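Local coordinates for protein cysteine desulfurase (Thermococcus onnurineus, PDB 5B7S) that probably catalyses the removal of sulfur from L-cysteine, passing it to a sulfur carrier and leaving L-alanine, with pyridoxal 5'-phosphate as cofactor, at residues V183-G188 with H375-V380; H355-A360 with V370-H375. All coordinates share one frame; numbering follows the deposited sequence.

Interaction 1: residues V183-G188 with H375-V380; sequences VSNALG and HCALPV
Val-380, on the first turn of helix 378-384, packs against Leu-187 with a single methyl group. Its CG1 lies 3.8 Å from Leu-187 CD2 and almost equally near the leucine branch point, and the two side chains lie alongside each other, pointing opposite ways. CG1 is the branch anti to the backbone N (chi1 177°), a setting that turns it toward the loop. At the far end of the contact, Asn-185 reaches over to the backbone of His-375. Its ND2 comes 2.6 Å from the carbonyl O of His-375, though not at a hydrogen-bonding angle. The same ND2 sits 4.2 Å from Ala-377 CB. Ala-186 fills the middle: its methyl CB lies 4.2 Å from His-375 CB and 4.4 Å from Ala-377 CB, meeting the His-375 ring obliquely. That ring is held by its NE2, which bonds to Thr-389 OG1.

The loop has its own brace, an ST motif in which Ser-184 OG accepts from the backbone N atoms of Leu-187 and Gly-188. Here two segments without paired backbones are joined by small, buried surfaces. Asn-185 also touches His-134, a residue of the pyridoxal phosphate site, so this edge of the contact borders the cofactor pocket. In the fold, loop 183-188 runs from strand 177-181 of the seven-stranded sheet toward helix 193-202, and it meets the turn between strand 368-373 of the four-stranded sheet and helix 378-384.

Interaction 2: residues H355-A360 with V370-H375; sequences HPHDVA and VRSGHH
His-357 and Ser-372 are joined by one nearly straight hydrogen bond, with ND1 2.7 Å from OG and an angle of 172°; either atom could be the donor. The hydroxyl arrives at the edge of the imidazole, near the ring plane. Ser-372 OG stands between the backbone N and the carbonyl carbon (chi1 51°), which directs it at the helix. Next to the hydroxyl, the serine CB lies 3.8 Å from Pro-356 CB, while Ala-360 CB approaches OG from further along the helix. That methyl also touches Val-370 CG1 at 3.5 Å, extending the seam with a purely apolar pair. At the other end His-357 CE1 lies 3.6 Å from Gly-373 CA; the glycine's backbone angles would press a CB against the carbonyl O of Ser-372. A leucine in place of His-357 would probably leave the Ser-372 hydroxyl without its ring partner across the seam.

One layer out, His-355 occupies the N-cap position, and its ND1 accepts a weak bond from His-357 N; its carbonyl O takes both Asp-358 N and Val-359 N. Val-71 of the second subunit packs on His-357 and Ser-372. Arg-371 leaves the strand on the side away from the helix; its NH1 forms a salt bridge with Asp-41. The helix and strand segments run antiparallel, at 162°, with their axes 7.1 Å apart. Strand 346-349, helix 356-365 and strand 368-373 together form a beta-alpha-beta crossover, its two parallel strands separated in the sheet by strand 389-393; the contact is the packing of the crossover helix on its second strand.

Residue His-375 belongs to both contacts, closing the strand segment of interaction 2 and opening the turn of interaction 1, and interaction 2 is nested within the chain loop that interaction 1 closes. Their centres are 13 Å apart. Interaction 1 is wholly buried and joins parts far apart in sequence, a loop that follows the seven-stranded sheet's strand 177-181 and the turn after strand 368-373, beside the cofactor pocket and through mainly apolar side-chain contacts. Interaction 2 is local, lies farther from the chain's centre and is only partly buried; it seats a helix on the strand that soon follows it, with a side-chain hydrogen bond as its polar element. Both reach the second subunit.

Interaction 1: residues V183-G188 with H375-V380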
ATOM      1  N   VAL B 183      22.118  -4.401  -0.285  1.00 44.43           N
ATOM      2  CA  VAL B 183      22.675  -5.008  -1.514  1.00 47.11           C
ATOM      3  C   VAL B 183      22.090  -4.396  -2.763  1.00 44.00           C
ATOM      4  O   VAL B 183      20.936  -4.041  -2.756  1.00 46.46           O
ATOM      5  CB  VAL B 183      22.649  -6.580  -1.546  1.00 47.77           C
ATOM      6  CG1 VAL B 183      21.916  -7.159  -0.369  1.00 46.33           C
ATOM      7  CG2 VAL B 183      22.127  -7.144  -2.870  1.00 46.94           C
ATOM      8  N   SER B 184      22.915  -4.284  -3.813  1.00 44.77           N
ATOM      9  CA  SER B 184      22.497  -3.734  -5.118  1.00 45.09           C
ATOM     10  C   SER B 184      21.627  -4.727  -5.885  1.00 39.27           C
ATOM     11  O   SER B 184      22.022  -5.845  -6.112  1.00 38.25           O
ATOM     12  CB  SER B 184      23.710  -3.308  -5.991  1.00 42.04           C
ATOM     13  OG  SER B 184      23.876  -4.092  -7.158  1.00 44.97           O
ATOM     14  N   ASN B 185      20.451  -4.298  -6.286  1.00 40.88           N
ATOM     15  CA  ASN B 185      19.571  -5.115  -7.151  1.00 45.73           C
ATOM     16  C   ASN B 185      20.149  -5.483  -8.536  1.00 44.98           C
ATOM     17  O   ASN B 185      19.703  -6.454  -9.120  1.00 46.49           O
ATOM     18  CB  ASN B 185      18.258  -4.391  -7.375  1.00 45.14           C
ATOM     19  CG  ASN B 185      18.477  -2.981  -7.844  1.00 50.78           C
ATOM     20  OD1 ASN B 185      19.252  -2.223  -7.224  1.00 47.27           O
ATOM     21  ND2 ASN B 185      17.839  -2.618  -8.951  1.00 56.70           N
ATOM     22  N   ALA B 186      21.109  -4.725  -9.054  1.00 42.07           N
ATOM     23  CA  ALA B 186      21.699  -5.024 -10.361  1.00 48.19           C
ATOM     24  C   ALA B 186      23.083  -5.739 -10.341  1.00 55.17           C
ATOM     25  O   ALA B 186      23.374  -6.540 -11.245  1.00 50.67           O
ATOM     26  CB  ALA B 186      21.804  -3.740 -11.166  1.00 51.74           C
ATOM     27  N   LEU B 187      23.949  -5.414  -9.372  1.00 54.26           N
ATOM     28  CA  LEU B 187      25.272  -6.049  -9.287  1.00 53.57           C
ATOM     29  C   LEU B 187      25.366  -7.165  -8.256  1.00 50.26           C
ATOM     30  O   LEU B 187      26.172  -8.075  -8.403  1.00 46.67           O
ATOM     31  CB  LEU B 187      26.362  -5.002  -9.056  1.00 59.31           C
ATOM     32  CG  LEU B 187      26.387  -3.829 -10.051  1.00 61.00           C
ATOM     33  CD1 LEU B 187      27.629  -2.987  -9.828  1.00 58.78           C
ATOM     34  CD2 LEU B 187      26.332  -4.280 -11.498  1.00 61.43           C
ATOM     35  N   GLY B 188      24.535  -7.120  -7.223  1.00 52.61           N
ATOM     36  CA  GLY B 188      24.583  -8.138  -6.172  1.00 50.97           C
ATOM     37  C   GLY B 188      25.642  -7.874  -5.115  1.00 50.07           C
ATOM     38  O   GLY B 188      25.851  -8.713  -4.246  1.00 52.30           O
ATOM     39  N   HIS B 375      17.123  -2.431 -14.829  1.00 56.17           N
ATOM     40  CA  HIS B 375      16.823  -2.860 -13.440  1.00 51.16           C
ATOM     41  C   HIS B 375      16.547  -1.746 -12.441  1.00 51.55           C
ATOM     42  O   HIS B 375      16.884  -1.861 -11.259  1.00 57.53           O
ATOM     43  CB  HIS B 375      17.943  -3.761 -12.913  1.00 50.70           C
ATOM     44  CG  HIS B 375      18.316  -4.837 -13.867  1.00 48.32           C
ATOM     45  ND1 HIS B 375      17.414  -5.785 -14.294  1.00 48.08           N
ATOM     46  CD2 HIS B 375      19.473  -5.091 -14.519  1.00 47.82           C
ATOM     47  CE1 HIS B 375      18.003  -6.583 -15.163  1.00 46.84           C
ATOM     48  NE2 HIS B 375      19.252  -6.182 -15.316  1.00 45.87           N
ATOM     49  N   CYS B 376      15.892  -0.687 -12.900  1.00 54.35           N
ATOM     50  CA  CYS B 376      15.674   0.520 -12.085  1.00 57.08           C
ATOM     51  C   CYS B 376      16.979   1.078 -11.449  1.00 57.41           C
ATOM     52  O   CYS B 376      16.956   1.607 -10.328  1.00 60.65           O
ATOM     53  CB  CYS B 376      14.572   0.265 -11.017  1.00 64.58           C
ATOM     54  SG  CYS B 376      12.905  -0.226 -11.600  1.00 68.33           S
ATOM     55  N   ALA B 377      18.102   0.969 -12.181  1.00 59.77           N
ATOM     56  CA  ALA B 377      19.439   1.431 -11.721  1.00 60.90           C
ATOM     57  C   ALA B 377      20.328   1.886 -12.903  1.00 62.75           C
ATOM     58  O   ALA B 377      21.497   1.487 -13.030  1.00 55.29           O
ATOM     59  CB  ALA B 377      20.128   0.331 -10.917  1.00 62.52           C
ATOM     60  N   LEU B 378      19.734   2.700 -13.779  1.00 63.13           N
ATOM     61  CA  LEU B 378      20.416   3.327 -14.903  1.00 65.26           C
ATOM     62  C   LEU B 378      21.792   3.941 -14.587  1.00 67.02           C
ATOM     63  O   LEU B 378      22.693   3.823 -15.406  1.00 63.33           O
ATOM     64  CB  LEU B 378      19.519   4.396 -15.550  1.00 71.19           C
ATOM     65  CG  LEU B 378      18.417   3.895 -16.491  1.00 72.25           C
ATOM     66  CD1 LEU B 378      17.261   4.891 -16.622  1.00 71.39           C
ATOM     67  CD2 LEU B 378      18.999   3.561 -17.861  1.00 70.31           C
ATOM     68  N   PRO B 379      21.955   4.627 -13.424  1.00 70.02           N
ATOM     69  CA  PRO B 379      23.295   5.127 -13.071  1.00 63.84           C
ATOM     70  C   PRO B 379      24.379   4.057 -13.081  1.00 64.63           C
ATOM     71  O   PRO B 379      25.479   4.308 -13.589  1.00 63.62           O
ATOM     72  CB  PRO B 379      23.090   5.671 -11.661  1.00 65.97           C
ATOM     73  CG  PRO B 379      21.706   6.203 -11.700  1.00 66.98           C
ATOM     74  CD  PRO B 379      20.931   5.202 -12.527  1.00 69.88           C
ATOM     75  N   VAL B 380      24.045   2.878 -12.546  1.00 67.86           N
ATOM     76  CA  VAL B 380      24.950   1.723 -12.526  1.00 62.74           C
ATOM     77  C   VAL B 380      25.336   1.382 -13.955  1.00 56.07           C
ATOM     78  O   VAL B 380      26.513   1.406 -14.295  1.00 54.68           O
ATOM     79  CB  VAL B 380      24.319   0.481 -11.856  1.00 63.68           C
ATOM     80  CG1 VAL B 380      25.272  -0.705 -11.921  1.00 68.17           C
ATOM     81  CG2 VAL B 380      23.980   0.750 -10.401  1.00 64.04           C
TER

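Interaction 2: residues H355-A360 with V370-H375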
ATOM      1  N   HIS B 355      21.219  -8.298 -27.459  1.00 44.42           N
ATOM      2  CA  HIS B 355      20.649  -7.403 -26.464  1.00 42.66           C
ATOM      3  C   HIS B 355      20.129  -8.288 -25.283  1.00 39.91           C
ATOM      4  O   HIS B 355      19.646  -9.433 -25.508  1.00 34.71           O
ATOM      5  CB  HIS B 355      19.520  -6.554 -27.090  1.00 46.36           C
ATOM      6  CG  HIS B 355      19.114  -5.398 -26.233  1.00 52.64           C
ATOM      7  ND1 HIS B 355      18.032  -5.439 -25.380  1.00 52.79           N
ATOM      8  CD2 HIS B 355      19.690  -4.189 -26.047  1.00 56.89           C
ATOM      9  CE1 HIS B 355      17.948  -4.298 -24.719  1.00 55.95           C
ATOM     10  NE2 HIS B 355      18.948  -3.524 -25.100  1.00 58.49           N
ATOM     11  N   PRO B 356      20.201  -7.780 -24.038  1.00 33.41           N
ATOM     12  CA  PRO B 356      19.631  -8.520 -22.904  1.00 35.44           C
ATOM     13  C   PRO B 356      18.171  -8.992 -23.074  1.00 34.45           C
ATOM     14  O   PRO B 356      17.866 -10.144 -22.773  1.00 36.48           O
ATOM     15  CB  PRO B 356      19.738  -7.516 -21.746  1.00 37.11           C
ATOM     16  CG  PRO B 356      20.898  -6.662 -22.096  1.00 35.44           C
ATOM     17  CD  PRO B 356      20.841  -6.534 -23.599  1.00 35.12           C
ATOM     18  N   HIS B 357      17.278  -8.129 -23.543  1.00 35.90           N
ATOM     19  CA  HIS B 357      15.887  -8.555 -23.861  1.00 39.12           C
ATOM     20  C   HIS B 357      15.817  -9.733 -24.829  1.00 40.61           C
ATOM     21  O   HIS B 357      14.833 -10.480 -24.806  1.00 41.35           O
ATOM     22  CB  HIS B 357      14.980  -7.417 -24.401  1.00 39.40           C
ATOM     23  CG  HIS B 357      14.895  -6.215 -23.499  1.00 43.32           C
ATOM     24  ND1 HIS B 357      14.981  -6.301 -22.122  1.00 42.10           N
ATOM     25  CD2 HIS B 357      14.768  -4.895 -23.785  1.00 42.22           C
ATOM     26  CE1 HIS B 357      14.924  -5.087 -21.606  1.00 43.21           C
ATOM     27  NE2 HIS B 357      14.788  -4.218 -22.593  1.00 42.97           N
ATOM     28  N   ASP B 358      16.824  -9.899 -25.690  1.00 37.39           N
ATOM     29  CA  ASP B 358      16.812 -11.034 -26.610  1.00 36.65           C
ATOM     30  C   ASP B 358      17.305 -12.309 -25.946  1.00 32.60           C
ATOM     31  O   ASP B 358      16.752 -13.365 -26.134  1.00 30.52           O
ATOM     32  CB  ASP B 358      17.543 -10.679 -27.928  1.00 37.58           C
ATOM     33  CG  ASP B 358      16.669  -9.836 -28.867  1.00 34.90           C
ATOM     34  OD1 ASP B 358      15.435  -9.798 -28.712  1.00 34.06           O
ATOM     35  OD2 ASP B 358      17.206  -9.209 -29.766  1.00 36.28           O
ATOM     36  N   VAL B 359      18.317 -12.181 -25.113  1.00 35.63           N
ATOM     37  CA  VAL B 359      18.778 -13.280 -24.255  1.00 34.88           C
ATOM     38  C   VAL B 359      17.641 -13.784 -23.382  1.00 34.10           C
ATOM     39  O   VAL B 359      17.375 -14.972 -23.358  1.00 36.80           O
ATOM     40  CB  VAL B 359      19.952 -12.836 -23.365  1.00 34.96           C
ATOM     41  CG1 VAL B 359      20.370 -13.955 -22.437  1.00 35.92           C
ATOM     42  CG2 VAL B 359      21.132 -12.449 -24.232  1.00 36.76           C
ATOM     43  N   ALA B 360      16.952 -12.870 -22.702  1.00 34.52           N
ATOM     44  CA  ALA B 360      15.800 -13.237 -21.855  1.00 34.83           C
ATOM     45  C   ALA B 360      14.599 -13.833 -22.593  1.00 33.38           C
ATOM     46  O   ALA B 360      13.890 -14.677 -22.036  1.00 36.16           O
ATOM     47  CB  ALA B 360      15.361 -12.049 -21.014  1.00 36.97           C
ATOM     48  N   VAL B 370      14.027 -14.780 -16.310  1.00 38.10           N
ATOM     49  CA  VAL B 370      15.194 -13.989 -16.024  1.00 38.58           C
ATOM     50  C   VAL B 370      14.795 -12.532 -16.347  1.00 38.44           C
ATOM     51  O   VAL B 370      13.977 -12.315 -17.221  1.00 36.32           O
ATOM     52  CB  VAL B 370      16.336 -14.590 -16.912  1.00 40.86           C
ATOM     53  CG1 VAL B 370      16.590 -13.825 -18.202  1.00 39.03           C
ATOM     54  CG2 VAL B 370      17.612 -14.802 -16.156  1.00 42.62           C
ATOM     55  N   ARG B 371      15.323 -11.528 -15.651  1.00 40.54           N
ATOM     56  CA  ARG B 371      15.036 -10.154 -16.067  1.00 41.75           C
ATOM     57  C   ARG B 371      16.095  -9.576 -16.986  1.00 38.53           C
ATOM     58  O   ARG B 371      17.252  -9.984 -16.961  1.00 37.54           O
ATOM     59  CB  ARG B 371      14.785  -9.185 -14.890  1.00 49.96           C
ATOM     60  CG  ARG B 371      13.787  -8.057 -15.276  1.00 52.02           C
ATOM     61  CD  ARG B 371      13.232  -7.291 -14.093  1.00 58.83           C
ATOM     62  NE  ARG B 371      11.772  -7.097 -14.188  1.00 60.41           N
ATOM     63  CZ  ARG B 371      10.857  -8.047 -14.014  1.00 51.65           C
ATOM     64  NH1 ARG B 371      11.242  -9.272 -13.766  1.00 51.76           N
ATOM     65  NH2 ARG B 371       9.550  -7.778 -14.094  1.00 48.44           N
ATOM     66  N   SER B 372      15.671  -8.605 -17.785  1.00 36.72           N
ATOM     67  CA  SER B 372      16.559  -7.855 -18.654  1.00 37.68           C
ATOM     68  C   SER B 372      16.250  -6.362 -18.604  1.00 39.41           C
ATOM     69  O   SER B 372      15.104  -5.963 -18.363  1.00 41.35           O
ATOM     70  CB  SER B 372      16.455  -8.384 -20.090  1.00 34.27           C
ATOM     71  OG  SER B 372      15.108  -8.464 -20.540  1.00 33.67           O
ATOM     72  N   GLY B 373      17.293  -5.560 -18.830  1.00 44.13           N
ATOM     73  CA  GLY B 373      17.195  -4.111 -18.992  1.00 48.54           C
ATOM     74  C   GLY B 373      18.056  -3.378 -17.978  1.00 52.53           C
ATOM     75  O   GLY B 373      19.097  -3.898 -17.550  1.00 50.51           O
ATOM     76  N   HIS B 374      17.619  -2.174 -17.602  1.00 52.21           N
ATOM     77  CA  HIS B 374      18.374  -1.323 -16.671  1.00 56.42           C
ATOM     78  C   HIS B 374      18.122  -1.599 -15.153  1.00 57.25           C
ATOM     79  O   HIS B 374      18.834  -1.053 -14.302  1.00 53.68           O
ATOM     80  CB  HIS B 374      18.194   0.170 -17.024  1.00 58.64           C
ATOM     81  CG  HIS B 374      16.789   0.702 -16.873  1.00 67.65           C
ATOM     82  ND1 HIS B 374      15.966   0.964 -17.953  1.00 69.76           N
ATOM     83  CD2 HIS B 374      16.093   1.090 -15.777  1.00 68.76           C
ATOM     84  CE1 HIS B 374      14.818   1.458 -17.525  1.00 71.40           C
ATOM     85  NE2 HIS B 374      14.871   1.552 -16.209  1.00 72.53           N
ATOM     86  N   HIS B 375      17.123  -2.431 -14.829  1.00 56.17           N
ATOM     87  CA  HIS B 375      16.823  -2.860 -13.440  1.00 51.16           C
ATOM     88  C   HIS B 375      16.547  -1.746 -12.441  1.00 51.55           C
ATOM     89  O   HIS B 375      16.884  -1.861 -11.259  1.00 57.53           O
ATOM     90  CB  HIS B 375      17.943  -3.761 -12.913  1.00 50.70           C
ATOM     91  CG  HIS B 375      18.316  -4.837 -13.867  1.00 48.32           C
ATOM     92  ND1 HIS B 375      17.414  -5.785 -14.294  1.00 48.08           N
ATOM     93  CD2 HIS B 375      19.473  -5.091 -14.519  1.00 47.82           C
ATOM     94  CE1 HIS B 375      18.003  -6.583 -15.163  1.00 46.84           C
ATOM     95  NE2 HIS B 375      19.252  -6.182 -15.316  1.00 45.87           N
TER